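Local coordinates for protein intracellular exo-alpha-(1->5)-L-arabinofuranosidase (Bifidobacterium longum, PDB 2Y2W) that cleaves terminal alpha-(1->5)-linked arabinofuranosyl units from plant cell-wall arabinans and also acts on wheat arabinoxylan, as a family 51 glycoside hydrolase, at residues V68-R73 with C141-E146; D150-W155 with T161-A166. One frame throughout, in Å; residues are numbered along the deposited sequence.

Contact 1: residues V68-R73 with C141-E146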
loop_
_atom_site.group_PDB
_atom_site.type_symbol
_atom_site.label_atom_id
_atom_site.label_comp_id
_atom_site.label_asym_id
_atom_site.label_seq_id
_atom_site.Cartn_x
_atom_site.Cartn_y
_atom_site.Cartn_z
ATOM N N VAL D 68 -15.574 22.662 7.261
ATOM C CA VAL D 68 -14.996 22.699 8.599
ATOM C C VAL D 68 -13.850 21.689 8.692
ATOM O O VAL D 68 -14.051 20.479 8.536
ATOM C CB VAL D 68 -16.064 22.441 9.699
ATOM C CG1 VAL D 68 -15.413 22.214 11.050
ATOM C CG2 VAL D 68 -17.029 23.605 9.787
ATOM N N GLU D 69 -12.647 22.205 8.926
ATOM C CA GLU D 69 -11.461 21.378 9.085
ATOM C C GLU D 69 -10.937 21.505 10.509
ATOM O O GLU D 69 -11.075 22.562 11.139
ATOM C CB GLU D 69 -10.377 21.794 8.080
ATOM C CG GLU D 69 -9.160 20.858 8.026
ATOM C CD GLU D 69 -8.102 21.282 7.012
ATOM O OE1 GLU D 69 -8.372 22.178 6.181
ATOM O OE2 GLU D 69 -6.993 20.704 7.039
ATOM N N HIS D 70 -10.347 20.426 11.017
ATOM C CA HIS D 70 -9.595 20.486 12.262
ATOM C C HIS D 70 -8.308 21.270 12.011
ATOM O O HIS D 70 -7.208 20.714 11.982
ATOM C CB HIS D 70 -9.289 19.086 12.783
ATOM C CG HIS D 70 -10.467 18.391 13.392
ATOM N ND1 HIS D 70 -10.473 17.950 14.698
ATOM C CD2 HIS D 70 -11.673 18.056 12.875
ATOM C CE1 HIS D 70 -11.634 17.375 14.959
ATOM N NE2 HIS D 70 -12.379 17.426 13.870
ATOM N N LEU D 71 -8.484 22.573 11.811
ATOM C CA LEU D 71 -7.411 23.503 11.515
ATOM C C LEU D 71 -7.595 24.701 12.428
ATOM O O LEU D 71 -8.711 25.209 12.573
ATOM C CB LEU D 71 -7.512 23.951 10.056
ATOM C CG LEU D 71 -6.402 24.718 9.326
ATOM C CD1 LEU D 71 -6.824 24.917 7.885
ATOM C CD2 LEU D 71 -6.070 26.067 9.958
ATOM N N GLY D 72 -6.502 25.139 13.046
ATOM C CA GLY D 72 -6.503 26.327 13.888
ATOM C C GLY D 72 -7.646 26.326 14.877
ATOM O O GLY D 72 -7.695 25.483 15.769
ATOM N N ARG D 73 -8.578 27.260 14.694
ATOM C CA ARG D 73 -9.704 27.435 15.616
ATOM C C ARG D 73 -11.071 27.322 14.931
ATOM O O ARG D 73 -12.065 27.872 15.417
ATOM C CB ARG D 73 -9.580 28.767 16.373
ATOM C CG ARG D 73 -8.414 28.816 17.354
ATOM C CD ARG D 73 -8.255 30.180 18.020
ATOM N NE ARG D 73 -9.377 30.513 18.900
ATOM C CZ ARG D 73 -10.197 31.550 18.728
ATOM N NH1 ARG D 73 -10.030 32.388 17.709
ATOM N NH2 ARG D 73 -11.188 31.756 19.588
ATOM N N CYS D 141 -0.097 20.557 15.037
ATOM C CA CYS D 141 -0.878 20.747 16.251
ATOM C C CYS D 141 -1.133 19.427 16.954
ATOM O O CYS D 141 -1.126 18.371 16.322
ATOM C CB CYS D 141 -2.217 21.416 15.922
ATOM S SG CYS D 141 -2.065 23.084 15.244
ATOM N N THR D 142 -1.348 19.493 18.266
ATOM C CA THR D 142 -1.859 18.347 19.010
ATOM C C THR D 142 -3.386 18.402 19.062
ATOM O O THR D 142 -3.976 19.447 19.362
ATOM C CB THR D 142 -1.238 18.197 20.430
ATOM O OG1 THR D 142 -2.048 17.318 21.222
ATOM C CG2 THR D 142 -1.143 19.526 21.136
ATOM N N GLU D 143 -4.003 17.263 18.755
ATOM C CA GLU D 143 -5.450 17.135 18.643
ATOM C C GLU D 143 -6.014 16.264 19.772
ATOM O O GLU D 143 -5.630 15.100 19.934
ATOM C CB GLU D 143 -5.801 16.561 17.264
ATOM C CG GLU D 143 -7.219 16.023 17.107
ATOM C CD GLU D 143 -8.249 17.099 16.834
ATOM O OE1 GLU D 143 -7.916 18.120 16.195
ATOM O OE2 GLU D 143 -9.409 16.910 17.247
ATOM N N THR D 144 -6.930 16.841 20.546
ATOM C CA THR D 144 -7.531 16.159 21.690
ATOM C C THR D 144 -8.610 15.170 21.271
ATOM O O THR D 144 -8.935 14.248 22.025
ATOM C CB THR D 144 -8.148 17.156 22.686
ATOM O OG1 THR D 144 -9.145 17.941 22.018
ATOM C CG2 THR D 144 -7.079 18.069 23.258
ATOM N N ASN D 145 -9.159 15.380 20.075
ATOM C CA ASN D 145 -10.233 14.552 19.515
ATOM C C ASN D 145 -11.561 14.644 20.269
ATOM O O ASN D 145 -12.392 13.736 20.192
ATOM C CB ASN D 145 -9.785 13.091 19.342
ATOM C CG ASN D 145 -8.783 12.916 18.218
ATOM O OD1 ASN D 145 -9.087 13.174 17.052
ATOM N ND2 ASN D 145 -7.581 12.472 18.563
ATOM N N GLU D 146 -11.762 15.751 20.981
ATOM C CA GLU D 146 -13.043 16.042 21.628
ATOM C C GLU D 146 -14.157 16.140 20.588
ATOM O O GLU D 146 -15.316 15.844 20.877
ATOM C CB GLU D 146 -12.961 17.330 22.447
ATOM C CG GLU D 146 -12.086 17.225 23.692
ATOM C CD GLU D 146 -11.725 18.582 24.276
ATOM O OE1 GLU D 146 -12.632 19.428 24.454
ATOM O OE2 GLU D 146 -10.528 18.800 24.569
#
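Glu143 OE2 is gripped by the hydroxyl of Tyr76, from helix 75-79, and by a weak bond of 3.2 Å from Asn145 N to Glu143 OE2, from the loop after the strand, while His70 reaches the same carboxylate from the loop after barrel strand 65-67. His70 ND1 donates to Glu143 OE1 at 3.0 Å with an angle of 164° at the hydrogen. OE1 sits at the edge of the imidazole, practically in its plane, whereas the N-H comes down on the carboxylate from above the carboxylate plane; the ring and carboxylate planes are 56° apart. Glu143 OE2 also lies 3.0 Å from His70 ND1. The glutamate leaves its strand with CG opposite the backbone N and then bends at chi2, 81°, so that the two side chains cross at about a right angle. On the other side of the imidazole, NE2 is hydrogen-bonded to Tyr110 OH, and Phe115 stacks on the ring; with both nitrogens engaged, the ring's rotation is fixed. With an alanine at Glu143, His70 ND1 and the Tyr76 hydroxyl would probably lose their shared carboxylate, and the imidazole would be freer to turn. The pairing is a buried histidine-carboxylate hydrogen bond, with His70 at the centre of an inverse gamma turn. It lies next to Glu69, an arabinofuranose-binding residue by similarity, at the C-terminal end of the first strand of the (beta/alpha)8 barrel, where the substrate pocket of such enzymes is built.

Contact 2: residues D150-W155 with T161-A166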
loop_
_atom_site.group_PDB
_atom_site.type_symbol
_atom_site.label_atom_id
_atom_site.label_comp_id
_atom_site.label_asym_id
_atom_site.label_seq_id
_atom_site.Cartn_x
_atom_site.Cartn_y
_atom_site.Cartn_z
ATOM N N ASP D 150 -19.072 11.445 15.453
ATOM C CA ASP D 150 -20.216 11.367 16.366
ATOM C C ASP D 150 -20.708 12.774 16.709
ATOM O O ASP D 150 -21.904 13.060 16.639
ATOM C CB ASP D 150 -19.831 10.643 17.663
ATOM C CG ASP D 150 -19.718 9.128 17.501
ATOM O OD1 ASP D 150 -20.265 8.567 16.525
ATOM O OD2 ASP D 150 -19.086 8.492 18.377
ATOM N N ASP D 151 -19.765 13.645 17.065
ATOM C CA ASP D 151 -20.070 14.991 17.539
ATOM C C ASP D 151 -20.448 15.930 16.401
ATOM O O ASP D 151 -21.402 16.704 16.525
ATOM C CB ASP D 151 -18.890 15.558 18.336
ATOM C CG ASP D 151 -18.564 14.731 19.570
ATOM O OD1 ASP D 151 -19.411 14.655 20.487
ATOM O OD2 ASP D 151 -17.455 14.158 19.624
ATOM N N PHE D 152 -19.710 15.862 15.293
ATOM C CA PHE D 152 -20.011 16.700 14.136
ATOM C C PHE D 152 -21.358 16.344 13.508
ATOM O O PHE D 152 -22.022 17.208 12.928
ATOM C CB PHE D 152 -18.896 16.657 13.084
ATOM C CG PHE D 152 -19.063 17.683 11.996
ATOM C CD1 PHE D 152 -18.693 19.006 12.210
ATOM C CD2 PHE D 152 -19.622 17.334 10.771
ATOM C CE1 PHE D 152 -18.863 19.959 11.214
ATOM C CE2 PHE D 152 -19.796 18.282 9.773
ATOM C CZ PHE D 152 -19.414 19.594 9.993
ATOM N N TYR D 153 -21.754 15.077 13.628
ATOM C CA TYR D 153 -23.095 14.651 13.240
ATOM C C TYR D 153 -24.154 15.395 14.057
ATOM O O TYR D 153 -25.126 15.910 13.504
ATOM C CB TYR D 153 -23.276 13.138 13.408
ATOM C CG TYR D 153 -24.714 12.698 13.253
ATOM C CD1 TYR D 153 -25.307 12.623 11.991
ATOM C CD2 TYR D 153 -25.492 12.386 14.368
ATOM C CE1 TYR D 153 -26.633 12.232 11.843
ATOM C CE2 TYR D 153 -26.820 12.000 14.231
ATOM C CZ TYR D 153 -27.382 11.922 12.965
ATOM O OH TYR D 153 -28.695 11.543 12.822
ATOM N N ARG D 154 -23.953 15.437 15.372
ATOM C CA ARG D 154 -24.848 16.152 16.271
ATOM C C ARG D 154 -24.889 17.641 15.941
ATOM O O ARG D 154 -25.956 18.259 15.972
ATOM C CB ARG D 154 -24.450 15.922 17.732
ATOM C CG ARG D 154 -24.890 14.568 18.277
ATOM C CD ARG D 154 -24.583 14.434 19.761
ATOM N NE ARG D 154 -23.202 14.021 20.010
ATOM C CZ ARG D 154 -22.823 12.767 20.250
ATOM N NH1 ARG D 154 -23.718 11.785 20.276
ATOM N NH2 ARG D 154 -21.544 12.493 20.465
ATOM N N TRP D 155 -23.727 18.205 15.607
ATOM C CA TRP D 155 -23.642 19.605 15.197
ATOM C C TRP D 155 -24.435 19.846 13.914
ATOM O O TRP D 155 -25.178 20.827 13.809
ATOM C CB TRP D 155 -22.185 20.043 15.014
ATOM C CG TRP D 155 -22.042 21.516 14.760
ATOM C CD1 TRP D 155 -21.867 22.493 15.696
ATOM C CD2 TRP D 155 -22.078 22.177 13.490
ATOM N NE1 TRP D 155 -21.788 23.721 15.089
ATOM C CE2 TRP D 155 -21.915 23.558 13.735
ATOM C CE3 TRP D 155 -22.228 21.737 12.167
ATOM C CZ2 TRP D 155 -21.897 24.509 12.705
ATOM C CZ3 TRP D 155 -22.213 22.680 11.145
ATOM C CH2 TRP D 155 -22.049 24.052 11.421
ATOM N N THR D 161 -27.662 21.115 8.440
ATOM C CA THR D 161 -26.772 20.993 7.291
ATOM C C THR D 161 -26.467 19.537 6.972
ATOM O O THR D 161 -26.399 18.699 7.868
ATOM C CB THR D 161 -25.432 21.738 7.519
ATOM O OG1 THR D 161 -24.888 21.374 8.795
ATOM C CG2 THR D 161 -25.629 23.246 7.472
ATOM N N GLU D 162 -26.290 19.258 5.684
ATOM C CA GLU D 162 -25.827 17.966 5.189
ATOM C C GLU D 162 -24.327 17.826 5.470
ATOM O O GLU D 162 -23.611 18.828 5.546
ATOM C CB GLU D 162 -26.091 17.900 3.686
ATOM C CG GLU D 162 -25.819 16.565 3.004
ATOM C CD GLU D 162 -26.043 16.626 1.497
ATOM O OE1 GLU D 162 -26.528 17.668 0.997
ATOM O OE2 GLU D 162 -25.734 15.629 0.807
ATOM N N ILE D 163 -23.859 16.588 5.627
ATOM C CA ILE D 163 -22.435 16.314 5.858
ATOM C C ILE D 163 -21.749 15.794 4.599
ATOM O O ILE D 163 -22.258 14.893 3.931
ATOM C CB ILE D 163 -22.208 15.297 7.009
ATOM C CG1 ILE D 163 -22.792 15.825 8.320
ATOM C CG2 ILE D 163 -20.715 14.985 7.175
ATOM C CD1 ILE D 163 -22.834 14.804 9.435
ATOM N N MET D 164 -20.596 16.377 4.285
ATOM C CA MET D 164 -19.739 15.890 3.214
ATOM C C MET D 164 -18.471 15.300 3.838
ATOM O O MET D 164 -17.542 16.027 4.199
ATOM C CB MET D 164 -19.407 17.024 2.243
ATOM C CG MET D 164 -18.879 16.558 0.897
ATOM S SD MET D 164 -18.019 17.866 0.003
ATOM C CE MET D 164 -19.364 18.983 -0.396
ATOM N N LEU D 165 -18.449 13.978 3.978
ATOM C CA LEU D 165 -17.404 13.314 4.752
ATOM C C LEU D 165 -16.199 12.921 3.911
ATOM O O LEU D 165 -16.325 12.196 2.928
ATOM C CB LEU D 165 -17.965 12.095 5.494
ATOM C CG LEU D 165 -17.143 11.484 6.634
ATOM C CD1 LEU D 165 -16.621 12.538 7.602
ATOM C CD2 LEU D 165 -17.978 10.454 7.377
ATOM N N ALA D 166 -15.033 13.416 4.312
ATOM C CA ALA D 166 -13.777 13.084 3.658
ATOM C C ALA D 166 -13.066 11.978 4.429
ATOM O O ALA D 166 -13.020 12.004 5.663
ATOM C CB ALA D 166 -12.898 14.309 3.557
#
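Ile163 points from its barrel strand toward helix 149-159 and meets two aromatic side chains there in quite different ways. Its CG1 approaches CE2 of the Phe152 ring obliquely at 4.1 Å, the two side chains running past one another in opposite directions. Its terminal CD1 goes further, onto the helix backbone, and lies 3.8 Å from Tyr153 CA. From there it also reaches the edge of the tyrosine ring, near the ring plane, 4.2 Å from Tyr153 CD1, with the two side chains roughly at right angles. The torsions explain this reach: Ile163 CG1 lies opposite the carbonyl carbon, chi1 -60°, and the chain is extended at chi2, 170°, which carries CD1 out to the helix. Three residues after Phe152, Trp155 brings CZ3 obliquely to within 3.8 Å of Thr161 OG1. Beyond these pairs, Tyr110 stacks on Phe152 and Phe92 meets Trp155 edge-to-face. No hydrogen bond or salt bridge spans the two segments. Helix and strand are therefore joined mainly by apolar packing in the shell between the barrel and its surrounding helices, with one hydroxyl against an indole; held by shape and by exclusion of water, the contact leaves the Tyr153 hydroxyl to bond to Glu203, outside it.

How the contacts relate
Followed from the N terminus, the chain leaves the first barrel strand, 65-67, enters 68-73, and passes through the second strand, 107-110, before 141-146 returns to close a long loop of 67 intervening residues as contact 1. Contact 2 opens only after that, in series, and bridges only five intervening residues, four of them the end of helix 149-159; the two loops neither nest nor cross. Contact 1 ties an excursion beyond the second strand to the loop after the first, whereas contact 2 seats the next helix on the barrel wall. Their centres lie about 15 Å apart; Val68 CB packs 4.0 Å from Phe152 CE1, and Tyr110 partners both His70 and Phe152.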